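Local coordinates for putative dehydrogenase (PDB 6UUG), which acts as the flavin-dependent oxygenase component of a two-component methanesulfinate monooxygenase that takes part in bacterial sulfur assimilation, at residues 84-89 against 320-325; 109-114 against 246-251; 272-277 against 363-368; 46-51 against 373-378; 145-150 against 163-168. All blocks are in the same frame, centred on the assembly; numbering follows the deposited sequence. Where two conformers were deposited one is given.

Contact 1. Residues 84-89 against 320-325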
# COMPACT_ATOMS: atom_id res chain seq x y z
N ARG A 84 -26.89 -20.88 -16.97
CA ARG A 84 -27.10 -19.63 -16.26
C ARG A 84 -25.90 -18.72 -16.47
O ARG A 84 -24.82 -19.15 -16.86
CB ARG A 84 -27.31 -19.87 -14.76
CG ARG A 84 -28.59 -20.64 -14.42
CD ARG A 84 -28.56 -21.13 -12.97
NE ARG A 84 -27.25 -21.67 -12.61
CZ ARG A 84 -26.89 -22.95 -12.69
NH1 ARG A 84 -25.67 -23.32 -12.34
NH2 ARG A 84 -27.76 -23.86 -13.14
N TRP A 85 -26.12 -17.42 -16.24
CA TRP A 85 -25.04 -16.45 -16.42
C TRP A 85 -23.80 -16.82 -15.61
O TRP A 85 -22.67 -16.65 -16.08
CB TRP A 85 -25.52 -15.04 -16.06
CG TRP A 85 -26.16 -14.43 -17.26
CD1 TRP A 85 -27.49 -14.15 -17.43
CD2 TRP A 85 -25.52 -14.09 -18.50
NE1 TRP A 85 -27.70 -13.63 -18.68
CE2 TRP A 85 -26.51 -13.60 -19.36
CE3 TRP A 85 -24.19 -14.16 -18.95
CZ2 TRP A 85 -26.23 -13.16 -20.65
CZ3 TRP A 85 -23.91 -13.72 -20.25
CH2 TRP A 85 -24.93 -13.23 -21.08
N SER A 86 -23.99 -17.28 -14.38
CA SER A 86 -22.82 -17.65 -13.58
C SER A 86 -21.98 -18.74 -14.27
O SER A 86 -20.75 -18.73 -14.15
CB SER A 86 -23.25 -18.11 -12.18
OG SER A 86 -24.06 -19.28 -12.26
N GLU A 87 -22.62 -19.67 -15.00
CA GLU A 87 -21.87 -20.71 -15.70
C GLU A 87 -21.19 -20.16 -16.95
O GLU A 87 -20.04 -20.52 -17.24
CB GLU A 87 -22.79 -21.87 -16.10
CG GLU A 87 -23.56 -22.51 -14.98
CD GLU A 87 -24.57 -23.52 -15.52
OE1 GLU A 87 -24.17 -24.67 -15.80
OE2 GLU A 87 -25.75 -23.15 -15.70
N THR A 88 -21.89 -19.32 -17.71
CA THR A 88 -21.28 -18.68 -18.87
C THR A 88 -20.06 -17.87 -18.46
O THR A 88 -19.01 -17.94 -19.10
CB THR A 88 -22.30 -17.80 -19.56
OG1 THR A 88 -23.40 -18.61 -20.03
CG2 THR A 88 -21.67 -17.07 -20.72
N LEU A 89 -20.19 -17.10 -17.38
CA LEU A 89 -19.07 -16.27 -16.93
C LEU A 89 -17.95 -17.11 -16.33
O LEU A 89 -16.78 -16.74 -16.43
CB LEU A 89 -19.58 -15.23 -15.93
CG LEU A 89 -20.57 -14.24 -16.52
CD1 LEU A 89 -21.29 -13.45 -15.43
CD2 LEU A 89 -19.85 -13.31 -17.49
N LEU A 320 -25.93 -13.19 -7.72
CA LEU A 320 -26.94 -12.14 -7.75
C LEU A 320 -27.41 -11.85 -9.16
O LEU A 320 -28.58 -11.53 -9.37
CB LEU A 320 -26.40 -10.85 -7.10
CG LEU A 320 -26.14 -10.88 -5.59
CD1 LEU A 320 -25.44 -9.59 -5.17
CD2 LEU A 320 -27.46 -11.02 -4.85
N LEU A 321 -26.51 -11.95 -10.16
CA LEU A 321 -26.95 -11.77 -11.54
C LEU A 321 -27.92 -12.89 -11.95
O LEU A 321 -28.96 -12.62 -12.56
CB LEU A 321 -25.75 -11.73 -12.49
CG LEU A 321 -26.05 -11.75 -14.00
CD1 LEU A 321 -27.01 -10.62 -14.36
CD2 LEU A 321 -24.74 -11.67 -14.83
N ASP A 322 -27.59 -14.14 -11.61
CA ASP A 322 -28.52 -15.25 -11.85
C ASP A 322 -29.90 -14.92 -11.30
O ASP A 322 -30.92 -15.08 -12.00
CB ASP A 322 -28.01 -16.54 -11.21
CG ASP A 322 -26.88 -17.20 -11.98
OD1 ASP A 322 -26.55 -16.75 -13.10
OD2 ASP A 322 -26.32 -18.21 -11.46
N GLU A 323 -29.96 -14.46 -10.04
CA GLU A 323 -31.24 -14.21 -9.38
C GLU A 323 -31.98 -13.05 -10.03
O GLU A 323 -33.20 -13.11 -10.23
CB GLU A 323 -31.02 -13.97 -7.88
CG GLU A 323 -30.51 -15.22 -7.14
CD GLU A 323 -29.97 -14.96 -5.73
OE1 GLU A 323 -30.00 -13.80 -5.24
OE2 GLU A 323 -29.50 -15.94 -5.10
N ALA A 324 -31.25 -11.99 -10.42
CA ALA A 324 -31.89 -10.86 -11.08
C ALA A 324 -32.42 -11.24 -12.46
O ALA A 324 -33.55 -10.87 -12.82
CB ALA A 324 -30.90 -9.68 -11.21
N TRP A 325 -31.61 -11.95 -13.25
CA TRP A 325 -32.02 -12.38 -14.58
C TRP A 325 -33.30 -13.19 -14.52
O TRP A 325 -34.20 -13.04 -15.37
CB TRP A 325 -30.91 -13.19 -15.24
CG TRP A 325 -31.20 -13.61 -16.63
CD1 TRP A 325 -31.80 -14.79 -17.04
CD2 TRP A 325 -30.93 -12.87 -17.83
NE1 TRP A 325 -31.90 -14.82 -18.41
CE2 TRP A 325 -31.39 -13.65 -18.92
CE3 TRP A 325 -30.37 -11.61 -18.09
CZ2 TRP A 325 -31.28 -13.22 -20.23
CZ3 TRP A 325 -30.24 -11.20 -19.40
CH2 TRP A 325 -30.70 -11.99 -20.46

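Contact 2. Residues 109-114 against 246-251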
# COMPACT_ATOMS: atom_id res chain seq x y z
N HIS A 109 -19.15 -12.09 -27.29
CA HIS A 109 -20.15 -12.81 -28.07
C HIS A 109 -21.43 -13.02 -27.25
O HIS A 109 -22.54 -12.69 -27.70
CB HIS A 109 -19.55 -14.14 -28.56
CG HIS A 109 -20.57 -15.15 -28.98
ND1 HIS A 109 -21.09 -15.19 -30.26
CD2 HIS A 109 -21.19 -16.14 -28.29
CE1 HIS A 109 -21.97 -16.18 -30.34
NE2 HIS A 109 -22.05 -16.76 -29.16
N HIS A 110 -21.30 -13.53 -26.02
CA HIS A 110 -22.52 -13.77 -25.25
C HIS A 110 -23.16 -12.47 -24.78
O HIS A 110 -24.39 -12.41 -24.59
CB HIS A 110 -22.23 -14.72 -24.08
CG HIS A 110 -21.91 -16.11 -24.54
ND1 HIS A 110 -22.88 -16.95 -25.05
CD2 HIS A 110 -20.74 -16.79 -24.65
CE1 HIS A 110 -22.33 -18.09 -25.42
NE2 HIS A 110 -21.03 -18.02 -25.19
N LEU A 111 -22.36 -11.42 -24.59
CA LEU A 111 -22.92 -10.10 -24.32
C LEU A 111 -23.75 -9.58 -25.50
O LEU A 111 -24.79 -8.94 -25.31
CB LEU A 111 -21.81 -9.10 -23.98
CG LEU A 111 -22.24 -7.65 -23.76
CD1 LEU A 111 -23.10 -7.51 -22.53
CD2 LEU A 111 -21.01 -6.74 -23.63
N MET A 112 -23.29 -9.84 -26.74
CA MET A 112 -24.08 -9.41 -27.90
C MET A 112 -25.42 -10.14 -27.95
O MET A 112 -26.46 -9.53 -28.24
CB MET A 112 -23.31 -9.66 -29.20
CG MET A 112 -21.98 -8.91 -29.32
SD MET A 112 -22.06 -7.15 -28.92
CE MET A 112 -21.01 -7.07 -27.46
N LEU A 113 -25.42 -11.44 -27.64
CA LEU A 113 -26.68 -12.17 -27.56
C LEU A 113 -27.58 -11.62 -26.46
O LEU A 113 -28.79 -11.48 -26.65
CB LEU A 113 -26.40 -13.66 -27.33
CG LEU A 113 -25.77 -14.42 -28.49
CD1 LEU A 113 -25.51 -15.86 -28.05
CD2 LEU A 113 -26.73 -14.39 -29.69
N ALA A 114 -27.00 -11.26 -25.31
CA ALA A 114 -27.78 -10.65 -24.25
C ALA A 114 -28.38 -9.33 -24.70
O ALA A 114 -29.49 -8.97 -24.28
CB ALA A 114 -26.92 -10.42 -23.00
N CYS A 246 -31.74 -2.85 -18.23
CA CYS A 246 -30.56 -2.24 -17.64
C CYS A 246 -29.60 -3.26 -17.04
O CYS A 246 -28.57 -2.86 -16.49
CB CYS A 246 -30.98 -1.22 -16.59
SG CYS A 246 -31.66 0.33 -17.33
N LEU A 247 -29.90 -4.56 -17.14
CA LEU A 247 -28.87 -5.54 -16.83
C LEU A 247 -27.76 -5.59 -17.87
O LEU A 247 -26.69 -6.11 -17.58
CB LEU A 247 -29.45 -6.94 -16.68
CG LEU A 247 -30.34 -7.24 -15.48
CD1 LEU A 247 -30.86 -8.68 -15.63
CD2 LEU A 247 -29.67 -7.03 -14.14
N ARG A 248 -28.00 -5.06 -19.07
CA ARG A 248 -26.99 -5.19 -20.13
C ARG A 248 -25.64 -4.62 -19.73
O ARG A 248 -24.63 -5.32 -19.89
CB ARG A 248 -27.52 -4.54 -21.42
CG ARG A 248 -26.75 -4.95 -22.68
CD ARG A 248 -25.57 -4.07 -22.99
NE ARG A 248 -24.92 -4.53 -24.21
CZ ARG A 248 -23.73 -4.15 -24.64
NH1 ARG A 248 -23.01 -3.26 -23.96
NH2 ARG A 248 -23.25 -4.66 -25.77
N PRO A 249 -25.52 -3.39 -19.23
CA PRO A 249 -24.18 -2.91 -18.84
C PRO A 249 -23.60 -3.69 -17.67
O PRO A 249 -22.37 -3.80 -17.57
CB PRO A 249 -24.42 -1.44 -18.48
CG PRO A 249 -25.88 -1.36 -18.12
CD PRO A 249 -26.55 -2.34 -19.04
N LEU A 250 -24.44 -4.24 -16.80
CA LEU A 250 -23.94 -5.00 -15.66
C LEU A 250 -23.36 -6.34 -16.12
O LEU A 250 -22.36 -6.81 -15.56
CB LEU A 250 -25.06 -5.19 -14.63
CG LEU A 250 -25.72 -3.91 -14.11
CD1 LEU A 250 -26.69 -4.22 -12.98
CD2 LEU A 250 -24.63 -2.94 -13.62
N ILE A 251 -23.99 -6.98 -17.11
CA ILE A 251 -23.41 -8.17 -17.71
C ILE A 251 -22.05 -7.85 -18.33
O ILE A 251 -21.08 -8.60 -18.16
CB ILE A 251 -24.38 -8.78 -18.74
CG1 ILE A 251 -25.61 -9.34 -18.02
CG2 ILE A 251 -23.68 -9.87 -19.57
CD1 ILE A 251 -26.80 -9.58 -18.97

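Contact 3. Residues 272-277 against 363-368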
# COMPACT_ATOMS: atom_id res chain seq x y z
N ARG A 272 3.50 -20.23 -9.75
CA ARG A 272 3.66 -21.44 -8.95
C ARG A 272 4.54 -22.45 -9.66
O ARG A 272 5.50 -22.97 -9.08
CB ARG A 272 2.29 -22.08 -8.69
CG ARG A 272 1.58 -21.71 -7.42
CD ARG A 272 0.43 -22.71 -7.18
NE ARG A 272 0.89 -23.93 -6.53
CZ ARG A 272 0.89 -25.14 -7.09
NH1 ARG A 272 0.43 -25.32 -8.32
NH2 ARG A 272 1.34 -26.18 -6.39
N GLN A 273 4.20 -22.78 -10.90
CA GLN A 273 4.97 -23.79 -11.62
C GLN A 273 6.41 -23.35 -11.76
O GLN A 273 7.33 -24.15 -11.57
CB GLN A 273 4.34 -24.06 -12.99
CG GLN A 273 2.95 -24.68 -12.94
CD GLN A 273 2.95 -26.03 -12.25
OE1 GLN A 273 3.90 -26.80 -12.38
NE2 GLN A 273 1.89 -26.31 -11.51
N TYR A 274 6.64 -22.06 -12.03
CA TYR A 274 8.00 -21.58 -12.23
C TYR A 274 8.79 -21.59 -10.92
O TYR A 274 9.94 -22.04 -10.89
CB TYR A 274 7.98 -20.19 -12.86
CG TYR A 274 9.30 -19.81 -13.48
CD1 TYR A 274 10.32 -19.27 -12.71
CD2 TYR A 274 9.53 -20.00 -14.84
CE1 TYR A 274 11.54 -18.93 -13.26
CE2 TYR A 274 10.76 -19.66 -15.41
CZ TYR A 274 11.75 -19.12 -14.61
OH TYR A 274 12.98 -18.78 -15.14
N THR A 275 8.17 -21.12 -9.83
CA THR A 275 8.82 -21.13 -8.52
C THR A 275 9.27 -22.53 -8.14
O THR A 275 10.39 -22.71 -7.64
CB THR A 275 7.86 -20.57 -7.46
OG1 THR A 275 7.59 -19.19 -7.77
CG2 THR A 275 8.50 -20.65 -6.06
N LEU A 276 8.42 -23.52 -8.38
CA LEU A 276 8.71 -24.89 -7.98
C LEU A 276 9.64 -25.62 -8.94
O LEU A 276 10.25 -26.62 -8.55
CB LEU A 276 7.40 -25.68 -7.86
CG LEU A 276 6.43 -25.15 -6.80
CD1 LEU A 276 5.11 -25.90 -6.84
CD2 LEU A 276 7.08 -25.24 -5.42
N SER A 277 9.78 -25.15 -10.18
CA SER A 277 10.50 -25.87 -11.23
C SER A 277 11.84 -25.25 -11.60
O SER A 277 12.79 -25.99 -11.89
CB SER A 277 9.64 -25.96 -12.50
OG SER A 277 8.39 -26.57 -12.24
N GLU A 363 8.71 -11.29 -8.16
CA GLU A 363 9.61 -11.41 -7.01
C GLU A 363 9.76 -12.84 -6.49
O GLU A 363 10.69 -13.11 -5.73
CB GLU A 363 9.15 -10.52 -5.86
CG GLU A 363 9.26 -9.04 -6.15
CD GLU A 363 9.19 -8.20 -4.89
OE1 GLU A 363 8.65 -7.08 -4.96
OE2 GLU A 363 9.67 -8.65 -3.83
N VAL A 364 8.86 -13.74 -6.86
CA VAL A 364 9.00 -15.15 -6.48
C VAL A 364 9.35 -16.05 -7.64
O VAL A 364 9.63 -17.23 -7.41
CB VAL A 364 7.75 -15.69 -5.76
CG1 VAL A 364 7.47 -14.88 -4.49
CG2 VAL A 364 6.57 -15.72 -6.69
N THR A 365 9.33 -15.55 -8.88
CA THR A 365 9.82 -16.33 -10.01
C THR A 365 11.27 -15.98 -10.33
O THR A 365 12.06 -16.87 -10.67
CB THR A 365 8.92 -16.15 -11.24
OG1 THR A 365 8.88 -14.77 -11.64
CG2 THR A 365 7.52 -16.62 -10.94
N GLY A 366 11.67 -14.71 -10.23
CA GLY A 366 13.08 -14.35 -10.24
C GLY A 366 13.58 -13.85 -11.58
O GLY A 366 12.85 -13.73 -12.57
N ALA A 367 14.90 -13.60 -11.61
CA ALA A 367 15.52 -12.85 -12.70
C ALA A 367 15.48 -13.60 -14.03
O ALA A 367 15.47 -12.97 -15.09
CB ALA A 367 16.96 -12.50 -12.34
N ARG A 368 15.46 -14.93 -14.00
CA ARG A 368 15.43 -15.68 -15.25
C ARG A 368 14.02 -15.79 -15.85
O ARG A 368 13.88 -16.19 -17.01
CB ARG A 368 16.03 -17.08 -15.03
CG ARG A 368 17.56 -17.06 -14.87
CD ARG A 368 18.10 -18.24 -14.07
NE ARG A 368 17.74 -19.53 -14.65
CZ ARG A 368 16.79 -20.34 -14.18
NH1 ARG A 368 16.10 -20.00 -13.09
NH2 ARG A 368 16.54 -21.50 -14.78

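Contact 4. Residues 46-51 against 373-378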
# COMPACT_ATOMS: atom_id res chain seq x y z
N THR A 46 -0.26 -22.71 -27.57
CA THR A 46 0.16 -21.67 -28.50
C THR A 46 -0.04 -20.26 -27.96
O THR A 46 0.19 -19.30 -28.70
CB THR A 46 -0.61 -21.81 -29.82
OG1 THR A 46 -2.01 -21.62 -29.58
CG2 THR A 46 -0.40 -23.19 -30.43
N ALA A 47 -0.48 -20.11 -26.71
CA ALA A 47 -0.86 -18.79 -26.20
C ALA A 47 0.31 -17.81 -26.24
O ALA A 47 0.13 -16.63 -26.60
CB ALA A 47 -1.41 -18.92 -24.78
N VAL A 48 1.50 -18.25 -25.86
CA VAL A 48 2.65 -17.35 -25.80
C VAL A 48 3.03 -16.86 -27.19
O VAL A 48 3.26 -15.67 -27.41
CB VAL A 48 3.83 -18.03 -25.08
CG1 VAL A 48 5.08 -17.18 -25.18
CG2 VAL A 48 3.47 -18.29 -23.63
N GLU A 49 3.08 -17.79 -28.17
CA GLU A 49 3.42 -17.40 -29.54
C GLU A 49 2.36 -16.48 -30.13
O GLU A 49 2.69 -15.57 -30.91
CB GLU A 49 3.58 -18.65 -30.40
N ARG A 50 1.09 -16.69 -29.80
CA ARG A 50 0.04 -15.86 -30.37
C ARG A 50 -0.04 -14.49 -29.71
O ARG A 50 -0.52 -13.53 -30.35
CB ARG A 50 -1.32 -16.59 -30.28
CG ARG A 50 -1.39 -17.84 -31.15
CD ARG A 50 -2.77 -18.48 -31.15
NE ARG A 50 -3.04 -19.22 -29.92
CZ ARG A 50 -3.82 -18.78 -28.93
NH1 ARG A 50 -4.43 -17.60 -29.04
NH2 ARG A 50 -4.01 -19.52 -27.85
N ASP A 51 0.38 -14.37 -28.45
CA ASP A 51 0.48 -13.04 -27.84
C ASP A 51 1.48 -12.17 -28.60
O ASP A 51 1.25 -10.97 -28.78
CB ASP A 51 0.89 -13.18 -26.37
CG ASP A 51 1.19 -11.85 -25.72
OD1 ASP A 51 0.23 -11.11 -25.39
OD2 ASP A 51 2.39 -11.54 -25.53
N SER A 373 10.94 -15.59 -24.30
CA SER A 373 10.25 -16.79 -24.76
C SER A 373 9.09 -17.17 -23.86
O SER A 373 8.18 -17.87 -24.31
CB SER A 373 11.23 -17.96 -24.85
OG SER A 373 11.59 -18.42 -23.55
N LEU A 374 9.11 -16.72 -22.61
CA LEU A 374 8.07 -17.05 -21.64
C LEU A 374 6.92 -16.05 -21.65
O LEU A 374 5.78 -16.44 -21.35
CB LEU A 374 8.67 -17.12 -20.23
CG LEU A 374 9.83 -18.09 -20.02
CD1 LEU A 374 10.44 -17.89 -18.64
CD2 LEU A 374 9.33 -19.52 -20.17
N ARG A 375 7.20 -14.79 -22.01
CA ARG A 375 6.22 -13.69 -21.99
C ARG A 375 5.35 -13.73 -20.73
O ARG A 375 4.12 -13.60 -20.78
CB ARG A 375 5.37 -13.70 -23.26
CG ARG A 375 6.20 -13.67 -24.54
CD ARG A 375 5.38 -13.73 -25.80
NE ARG A 375 4.72 -12.47 -26.06
CZ ARG A 375 5.31 -11.42 -26.64
NH1 ARG A 375 6.58 -11.50 -27.00
NH2 ARG A 375 4.62 -10.30 -26.83
N LEU A 376 6.01 -13.91 -19.59
CA LEU A 376 5.29 -13.96 -18.32
C LEU A 376 4.64 -12.62 -17.98
O LEU A 376 3.69 -12.59 -17.19
CB LEU A 376 6.25 -14.40 -17.21
CG LEU A 376 5.73 -14.72 -15.82
CD1 LEU A 376 4.64 -15.79 -15.85
CD2 LEU A 376 6.90 -15.15 -14.95
N ASP A 377 5.11 -11.53 -18.59
CA ASP A 377 4.50 -10.21 -18.43
C ASP A 377 3.18 -10.06 -19.17
O ASP A 377 2.52 -9.03 -19.01
CB ASP A 377 5.46 -9.12 -18.91
CG ASP A 377 5.74 -9.21 -20.41
OD1 ASP A 377 5.95 -10.34 -20.90
OD2 ASP A 377 5.74 -8.16 -21.11
N ARG A 378 2.79 -11.04 -20.00
CA ARG A 378 1.56 -10.88 -20.78
C ARG A 378 0.34 -10.75 -19.87
O ARG A 378 -0.59 -10.00 -20.19
CB ARG A 378 1.40 -12.04 -21.77
CG ARG A 378 0.98 -13.40 -21.18
CD ARG A 378 1.13 -14.53 -22.20
NE ARG A 378 0.66 -15.81 -21.66
CZ ARG A 378 1.36 -16.54 -20.79
NH1 ARG A 378 2.55 -16.13 -20.38
NH2 ARG A 378 0.87 -17.69 -20.34

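Contact 5. Residues 145-150 against 163-168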
# COMPACT_ATOMS: atom_id res chain seq x y z
N PRO A 145 -20.72 3.72 -27.34
CA PRO A 145 -21.50 4.93 -27.01
C PRO A 145 -20.68 6.20 -26.99
O PRO A 145 -21.23 7.29 -27.15
CB PRO A 145 -22.08 4.60 -25.63
CG PRO A 145 -21.14 3.58 -25.06
CD PRO A 145 -20.68 2.76 -26.23
N LEU A 146 -19.36 6.09 -26.79
CA LEU A 146 -18.47 7.24 -26.75
C LEU A 146 -17.79 7.50 -28.09
O LEU A 146 -16.73 8.12 -28.13
CB LEU A 146 -17.43 7.06 -25.65
CG LEU A 146 -17.99 6.77 -24.25
CD1 LEU A 146 -16.86 6.61 -23.25
CD2 LEU A 146 -18.95 7.86 -23.81
N ASP A 147 -18.38 7.02 -29.19
CA ASP A 147 -17.86 7.24 -30.54
C ASP A 147 -19.07 7.61 -31.41
O ASP A 147 -19.71 6.74 -32.00
CB ASP A 147 -17.13 6.01 -31.08
CG ASP A 147 -16.42 6.28 -32.40
OD1 ASP A 147 -16.79 7.24 -33.11
OD2 ASP A 147 -15.48 5.53 -32.73
N THR A 148 -19.36 8.91 -31.48
CA THR A 148 -20.52 9.42 -32.18
C THR A 148 -20.23 9.74 -33.65
O THR A 148 -20.98 10.50 -34.27
CB THR A 148 -21.06 10.66 -31.47
OG1 THR A 148 -20.05 11.67 -31.44
CG2 THR A 148 -21.46 10.32 -30.04
N ARG A 149 -19.16 9.17 -34.22
CA ARG A 149 -18.82 9.41 -35.62
C ARG A 149 -19.72 8.68 -36.60
O ARG A 149 -19.73 9.03 -37.79
CB ARG A 149 -17.36 9.03 -35.89
CG ARG A 149 -16.33 9.98 -35.30
CD ARG A 149 -14.92 9.50 -35.63
NE ARG A 149 -14.65 8.18 -35.07
CZ ARG A 149 -13.63 7.41 -35.43
NH1 ARG A 149 -12.79 7.82 -36.37
NH2 ARG A 149 -13.47 6.22 -34.87
N THR A 150 -20.45 7.66 -36.17
CA THR A 150 -21.38 6.95 -37.03
C THR A 150 -22.78 7.51 -36.81
O THR A 150 -23.26 7.57 -35.68
CB THR A 150 -21.36 5.45 -36.76
OG1 THR A 150 -20.06 4.94 -37.09
CG2 THR A 150 -22.39 4.74 -37.63
N GLY A 163 -20.28 6.35 -41.36
CA GLY A 163 -19.28 6.94 -40.50
C GLY A 163 -18.24 5.92 -40.11
O GLY A 163 -18.16 4.83 -40.67
N LYS A 164 -17.42 6.28 -39.12
CA LYS A 164 -16.35 5.41 -38.67
C LYS A 164 -16.56 5.03 -37.21
O LYS A 164 -17.26 5.73 -36.47
CB LYS A 164 -14.98 6.09 -38.85
CG LYS A 164 -14.64 6.34 -40.31
CD LYS A 164 -13.28 6.99 -40.48
CE LYS A 164 -12.93 7.16 -41.95
NZ LYS A 164 -12.90 5.86 -42.68
N LYS A 165 -15.98 3.89 -36.82
CA LYS A 165 -16.07 3.39 -35.46
C LYS A 165 -14.75 2.75 -35.08
O LYS A 165 -14.03 2.22 -35.92
CB LYS A 165 -17.21 2.37 -35.28
CG LYS A 165 -18.60 2.97 -35.35
CD LYS A 165 -19.67 2.04 -34.80
CE LYS A 165 -20.43 2.71 -33.66
NZ LYS A 165 -19.50 3.15 -32.57
N SER A 166 -14.44 2.80 -33.78
CA SER A 166 -13.25 2.17 -33.24
C SER A 166 -13.65 1.29 -32.06
O SER A 166 -14.81 1.29 -31.63
CB SER A 166 -12.21 3.22 -32.80
OG SER A 166 -12.76 4.10 -31.84
N PHE A 167 -12.68 0.52 -31.56
CA PHE A 167 -12.89 -0.42 -30.46
C PHE A 167 -13.95 -1.46 -30.84
O PHE A 167 -14.93 -1.68 -30.11
CB PHE A 167 -13.26 0.30 -29.16
N CYS A 168 -13.75 -2.09 -31.99
CA CYS A 168 -14.72 -3.05 -32.53
C CYS A 168 -14.34 -4.48 -32.15
O CYS A 168 -14.06 -5.33 -33.01
CB CYS A 168 -14.83 -2.88 -34.04
SG CYS A 168 -15.59 -1.32 -34.52

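Contact 1. Residues 84-89 against 320-325
W85 and W325 meet as a T-shaped pair: the five-membered ring of W85 turns its edge to the six-membered ring of W325, with centroids 4.5 Å apart and planes at 74°. NE1 of W85 stands over one face of the W325 indole, displaced toward its rim and 3.4 Å from CE3 of W325. Setting CG of W325 opposite its own backbone N (chi1 -177°) brings that face across. Next to the rings, L321 CD2 rests on W85 CB at 3.7 Å and also touches L89, one turn further along. Beyond this apolar patch D322 reaches the start of helix 85-96. OD1 of D322 takes the N-H of S86 on the syn side at 2.9 Å, and OD2 of D322 receives S86 OG through the syn lone pair at 2.6 Å. R84, modelled in two conformers, adds at most a long, doubtful salt bridge from NE to D322 OD2, its charge also facing E87. With an alanine in place of D322, the amide and hydroxyl of S86 would probably lose the carboxylate that accepts from both. The carboxylate thus binds a helix start whose dipole probably favours its charged form, pinning helix 294-327 there.

Contact 2. Residues 109-114 against 246-251
L111 lies against both R248 and I251, and these pairs, with M112, make up the closer part of the contact. Its CD2 sits over one face of the R248 guanidinium, toward the rim, 3.7 Å from NH2 of R248, while CD1 of L111 meets CG2 of I251 at 3.8 Å. The leucine's first torsion (176°) carries CG out between the two partners, and its second (67°) turns one methyl to each. M112 adds its CE methyl obliquely to the same guanidinium, whose NE is hydrogen-bonded to T115 OG1. The other end is looser: A114 CB and CD1 of I251 only approach to 4.1 Å. Neither end borders solvent, since every touching residue is buried, and no hydrogen bond links the segments. The axes of helical residues 109-114 and 247-251 run antiparallel (175°), 10.0 Å apart at closest approach. M112 also packs on W139 and N141, and I251 on L321 and W325, so the pair has strand 139-142 beside helix 100-119 and helix 294-327 beside I251.

Contact 3. Residues 272-277 against 363-368
T275 and T365 bring their CA atoms to 5.1 Å where the last turns of helix 247-277 pass the end of helix 362-365. There segment 363-368 leaves helical geometry at G366, whose positive phi of 99° ends the helix. OG1 of T275 lies 2.9 Å from O of V364, although its one proton may go to A271 O instead; the hydroxyl of Y300 is a further partner. Y274 swings its ring alongside the turn, a chi1 of -162° turning CG away from the backbone N. T365 O then lies near the plane of the ring at its edge, 3.3 Å from CE1 of Y274, and CB of T365 meets CD1 of Y274 at 3.7 Å. OH of Y274 sits over one face of the R368 guanidinium, near its rim, and 3.5 Å from CB of R368, whose NH1 is hydrogen-bonded to E278 O. A serine in place of Y274 would probably open a gap between T365 and R368, leaving the turn less well fixed. Nearby, R272 is hydrogen-bonded to L404 O of a neighbouring subunit. The arrangement belongs to the C-terminal helical domain of the acyl-CoA dehydrogenase fold, where bundle helices end near subunit interfaces.

Contact 4. Residues 46-51 against 373-378
D51 and R375 form the salt bridge by which the N-terminal helix 32-53 of this acyl-CoA dehydrogenase-type fold holds a type I beta turn, R375 to R378. The guanidinium approaches side-on and gives two hydrogen bonds to one oxygen: NE of R375 meets the anti lone pair of OD2 of D51 at 2.6 Å, and NH2 of R375 reaches the same OD2 at 2.9 Å from above the carboxylate plane. The two flat groups are turned 49° against each other. A bend at chi3 (74°) brings the arginine head back to the helix, and on the way its CD passes 3.5 Å from CG1 of V48. V48 packs beside the charged groups; its CG1 touches the carbonyl O of S373 at 3.3 Å, while CG2 lies over the centre of one face of the R378 guanidinium, 3.9 Å from CZ of R378. In the next shell, D51 OD2 bridges to R381 and R378 NH2 to E270 of helix 247-277, so each has a charged partner beyond the contact. The turn is tied from within: backbone N and NH1 of R378 each bond to R375 O at 3.0 Å, from opposite faces of that carbonyl.

Contact 5. Residues 145-150 against 163-168
D147 meets S166 through OD2, which accepts the serine hydroxyl on its anti side, with OG of S166 at 3.2 Å, and a weak bond from the S166 amide. R149 grips the same carboxylate side-on, both oxygens lying in the guanidinium plane: its NE binds OD1 of D147 at 3.1 Å and its NH2 the syn lone pair of OD2 at 3.0 Å. OD1 also takes the backbone N-H of R149, closing an Asx turn. Each carboxylate oxygen therefore has at least two donors. K164 lays its CB over one face of the guanidinium, 3.7 Å from NH1 of R149, and sends its amine to T222. Its carbonyl O receives a weak bond from OG1 of T150 at 3.0 Å. G163 passes so close to R149 O that a side chain would clash. Backbone bonds from T150 to V182 and from K165 to A221 tie the segments into different sheets. One carboxylate thus organises its own turn and joins it to the chain just after strand 164-165, while the arginine probably balances its charge.

Overall arrangement
Contact 2 is wholly buried and apolar apart from its arginine, whereas contacts 1, 4 and 5 are partly buried and each centres on a carboxylate gathering donors. Contacts 1 and 2 touch, W85 and W325 packing on A114 and I251, and together join the N-terminal helices 85-96 and 100-119 to helices 294-327 and 247-277. Contacts 2 and 3 share helix 247-277, near its two ends, with centres about 38 Å apart. Contact 3, buried at the far end beside other subunits, touches contact 4 through Y274 and L374; there threonine and tyrosine contacts give way to a salt bridge. Contact 5 alone lies among the strands, about 7 Å from contact 2 at the nearest atoms.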